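Local coordinates for protein SsfS6 (Streptomyces sp. SF2575, PDB 4G2T) that adopts a two-domain GT-B fold of the erythromycin biosynthesis protein CIII-like family and binds thymidine-5'-diphosphate, at residues Leu125-Thr130 against Pro145-Ser150. Sequence-based numbering, arbitrary orientation.
Sequences LVLTET and PWIEQS
The parallel strands 125-129 and 146-149, joined by helix 134-142 in a beta-alpha-beta crossover, lie side by side within the Rossmann-like N-terminal sheet of this GT-B protein, where Val126 pairs with Trp146, Leu127 with Ile147 and Thr128 with Glu148. Val126 O accepts the amide N-H of Ile147 (N to O 2.6 Å) in a nearly straight bond, Thr128 N reaches Ile147 O at 3.2 Å, and Gln149 N donates to Thr128 O at 3.0 Å. On one face, Leu127 CD1 meets Ile147 CG2 at 4.0 Å, and helix 32-40 packs over Leu127. At the strand start, Leu125 CG lies anti to the backbone N (chi1 -175°), and with chi2 at 61° this brings CD2 to 3.9 Å from Ile147 CG1. On the other face the methyl CG2 of Thr128 approaches the six-membered ring of Trp146 obliquely, 4.0 Å from CE3, and both side chains touch Pro136; the indole NE1 bonds to Pro180 O. A water 2.7 Å from Thr130 OG1 and 3.1 Å from Ser150 OG links the two hydroxyls. The backbone ladder thus fixes the register, while Val126 and Trp146 pack on helix 134-142 and the buried Thr128 hydroxyl is satisfied by Ile20 O and Ser132 O.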
ATOM      1  N   LEU A 125       6.955  18.734   3.979  1.00 20.78           N
ATOM      2  CA  LEU A 125       5.603  18.975   3.499  1.00 25.19           C
ATOM      3  C   LEU A 125       4.588  18.138   4.268  1.00 27.09           C
ATOM      4  O   LEU A 125       4.866  16.997   4.640  1.00 25.87           O
ATOM      5  CB  LEU A 125       5.531  18.652   2.007  1.00 14.28           C
ATOM      6  CG  LEU A 125       4.228  18.934   1.263  1.00 35.53           C
ATOM      7  CD1 LEU A 125       3.891  20.412   1.305  1.00 40.53           C
ATOM      8  CD2 LEU A 125       4.357  18.458  -0.164  1.00 32.28           C
ATOM      9  N   VAL A 126       3.410  18.708   4.502  1.00 29.49           N
ATOM     10  CA  VAL A 126       2.357  18.020   5.241  1.00 25.05           C
ATOM     11  C   VAL A 126       1.154  17.712   4.355  1.00 15.69           C
ATOM     12  O   VAL A 126       0.598  18.603   3.715  1.00 28.82           O
ATOM     13  CB  VAL A 126       1.888  18.849   6.455  1.00 18.81           C
ATOM     14  CG1 VAL A 126       0.680  18.198   7.113  1.00 15.53           C
ATOM     15  CG2 VAL A 126       3.023  19.013   7.455  1.00 26.22           C
ATOM     16  N   LEU A 127       0.763  16.442   4.320  1.00 20.81           N
ATOM     17  CA  LEU A 127      -0.435  16.027   3.600  1.00 12.85           C
ATOM     18  C   LEU A 127      -1.549  15.707   4.589  1.00 21.01           C
ATOM     19  O   LEU A 127      -1.330  15.002   5.574  1.00 19.20           O
ATOM     20  CB  LEU A 127      -0.144  14.807   2.725  1.00 11.32           C
ATOM     21  CG  LEU A 127      -1.354  14.155   2.053  1.00 14.02           C
ATOM     22  CD1 LEU A 127      -2.064  15.142   1.138  1.00 17.76           C
ATOM     23  CD2 LEU A 127      -0.937  12.908   1.287  1.00 10.17           C
ATOM     24  N   THR A 128      -2.742  16.229   4.328  1.00 16.30           N
ATOM     25  CA  THR A 128      -3.866  16.029   5.234  1.00 16.72           C
ATOM     26  C   THR A 128      -5.198  16.249   4.527  1.00 14.73           C
ATOM     27  O   THR A 128      -5.239  16.738   3.399  1.00 15.31           O
ATOM     28  CB  THR A 128      -3.780  16.979   6.441  1.00 16.72           C
ATOM     29  OG1 THR A 128      -4.678  16.538   7.465  1.00 31.22           O
ATOM     30  CG2 THR A 128      -4.136  18.402   6.031  1.00 17.18           C
ATOM     31  N   GLU A 129      -6.287  15.881   5.196  1.00 28.62           N
ATOM     32  CA  GLU A 129      -7.621  16.091   4.645  1.00 21.15           C
ATOM     33  C   GLU A 129      -8.207  17.416   5.127  1.00 14.82           C
ATOM     34  O   GLU A 129      -7.601  18.110   5.944  1.00 22.45           O
ATOM     35  CB  GLU A 129      -8.548  14.918   4.982  1.00 24.77           C
ATOM     36  CG  GLU A 129      -8.794  14.712   6.463  1.00 26.78           C
ATOM     37  CD  GLU A 129     -10.166  15.186   6.899  1.00 33.26           C
ATOM     38  OE1 GLU A 129     -10.922  15.695   6.045  1.00 30.19           O
ATOM     39  OE2 GLU A 129     -10.489  15.044   8.097  1.00 46.34           O
ATOM     40  N   THR A 130      -9.385  17.759   4.616  1.00 24.73           N
ATOM     41  CA  THR A 130      -9.979  19.076   4.840  1.00 26.02           C
ATOM     42  C   THR A 130     -10.233  19.405   6.312  1.00 23.83           C
ATOM     43  O   THR A 130      -9.964  20.521   6.757  1.00 26.87           O
ATOM     44  CB  THR A 130     -11.298  19.237   4.055  1.00 24.81           C
ATOM     45  OG1 THR A 130     -11.101  18.836   2.694  1.00 24.32           O
ATOM     46  CG2 THR A 130     -11.767  20.684   4.091  1.00 25.22           C
ATOM     47  N   PRO A 145       5.204  24.339   3.905  1.00 28.96           N
ATOM     48  CA  PRO A 145       3.948  24.259   3.150  1.00 16.87           C
ATOM     49  C   PRO A 145       3.151  23.004   3.494  1.00 27.58           C
ATOM     50  O   PRO A 145       3.695  22.071   4.085  1.00 26.41           O
ATOM     51  CB  PRO A 145       4.419  24.203   1.693  1.00 24.03           C
ATOM     52  CG  PRO A 145       5.822  23.696   1.763  1.00 20.88           C
ATOM     53  CD  PRO A 145       6.381  24.278   3.021  1.00 17.99           C
ATOM     54  N   TRP A 146       1.872  22.989   3.130  1.00 31.24           N
ATOM     55  CA  TRP A 146       1.031  21.818   3.351  1.00 20.31           C
ATOM     56  C   TRP A 146       0.044  21.608   2.207  1.00 25.37           C
ATOM     57  O   TRP A 146      -0.271  22.537   1.466  1.00 25.52           O
ATOM     58  CB  TRP A 146       0.292  21.916   4.691  1.00 23.53           C
ATOM     59  CG  TRP A 146      -0.681  23.056   4.790  1.00 31.14           C
ATOM     60  CD1 TRP A 146      -0.384  24.375   4.965  1.00 24.06           C
ATOM     61  CD2 TRP A 146      -2.112  22.968   4.747  1.00 31.97           C
ATOM     62  NE1 TRP A 146      -1.539  25.118   5.020  1.00 30.94           N
ATOM     63  CE2 TRP A 146      -2.613  24.278   4.891  1.00 29.96           C
ATOM     64  CE3 TRP A 146      -3.015  21.912   4.594  1.00 31.83           C
ATOM     65  CZ2 TRP A 146      -3.978  24.558   4.887  1.00 33.72           C
ATOM     66  CZ3 TRP A 146      -4.371  22.194   4.591  1.00 34.53           C
ATOM     67  CH2 TRP A 146      -4.839  23.506   4.734  1.00 28.03           C
ATOM     68  N   ILE A 147      -0.432  20.375   2.067  1.00 19.13           N
ATOM     69  CA  ILE A 147      -1.361  20.026   1.000  1.00 19.20           C
ATOM     70  C   ILE A 147      -2.722  19.648   1.571  1.00 29.96           C
ATOM     71  O   ILE A 147      -2.814  18.831   2.488  1.00 22.07           O
ATOM     72  CB  ILE A 147      -0.833  18.846   0.161  1.00 25.99           C
ATOM     73  CG1 ILE A 147       0.573  19.143  -0.362  1.00 32.60           C
ATOM     74  CG2 ILE A 147      -1.781  18.542  -0.989  1.00 21.59           C
ATOM     75  CD1 ILE A 147       0.636  20.314  -1.315  1.00 35.28           C
ATOM     76  N   GLU A 148      -3.777  20.249   1.030  1.00 31.14           N
ATOM     77  CA  GLU A 148      -5.134  19.906   1.434  1.00 22.59           C
ATOM     78  C   GLU A 148      -5.814  19.044   0.380  1.00 23.08           C
ATOM     79  O   GLU A 148      -5.987  19.469  -0.763  1.00 36.86           O
ATOM     80  CB  GLU A 148      -5.970  21.165   1.669  1.00 34.53           C
ATOM     81  CG  GLU A 148      -7.413  20.864   2.043  1.00 28.96           C
ATOM     82  CD  GLU A 148      -8.342  22.038   1.804  1.00 36.57           C
ATOM     83  OE1 GLU A 148      -7.877  23.195   1.878  1.00 33.03           O
ATOM     84  OE2 GLU A 148      -9.538  21.800   1.535  1.00 45.31           O
ATOM     85  N   GLN A 149      -6.201  17.835   0.767  1.00 20.59           N
ATOM     86  CA  GLN A 149      -6.958  16.964  -0.120  1.00 22.03           C
ATOM     87  C   GLN A 149      -8.382  16.784   0.388  1.00 27.20           C
ATOM     88  O   GLN A 149      -8.599  16.499   1.565  1.00 22.92           O
ATOM     89  CB  GLN A 149      -6.287  15.595  -0.255  1.00 11.07           C
ATOM     90  CG  GLN A 149      -7.075  14.624  -1.123  1.00 15.37           C
ATOM     91  CD  GLN A 149      -6.586  13.195  -1.007  1.00 19.96           C
ATOM     92  OE1 GLN A 149      -5.416  12.946  -0.718  1.00 25.76           O
ATOM     93  NE2 GLN A 149      -7.487  12.245  -1.229  1.00 19.32           N
ATOM     94  N   SER A 150      -9.353  16.956  -0.503  1.00 19.91           N
ATOM     95  CA  SER A 150     -10.744  16.699  -0.162  1.00 25.70           C
ATOM     96  C   SER A 150     -11.033  15.210  -0.266  1.00 26.45           C
ATOM     97  O   SER A 150     -10.524  14.529  -1.156  1.00 22.07           O
ATOM     98  CB  SER A 150     -11.684  17.482  -1.078  1.00 17.42           C
ATOM     99  OG  SER A 150     -13.034  17.116  -0.850  1.00 27.75           O
TER
HETATM  100  O   HOH W   1     -13.059  17.010   2.208  1.00 27.85           O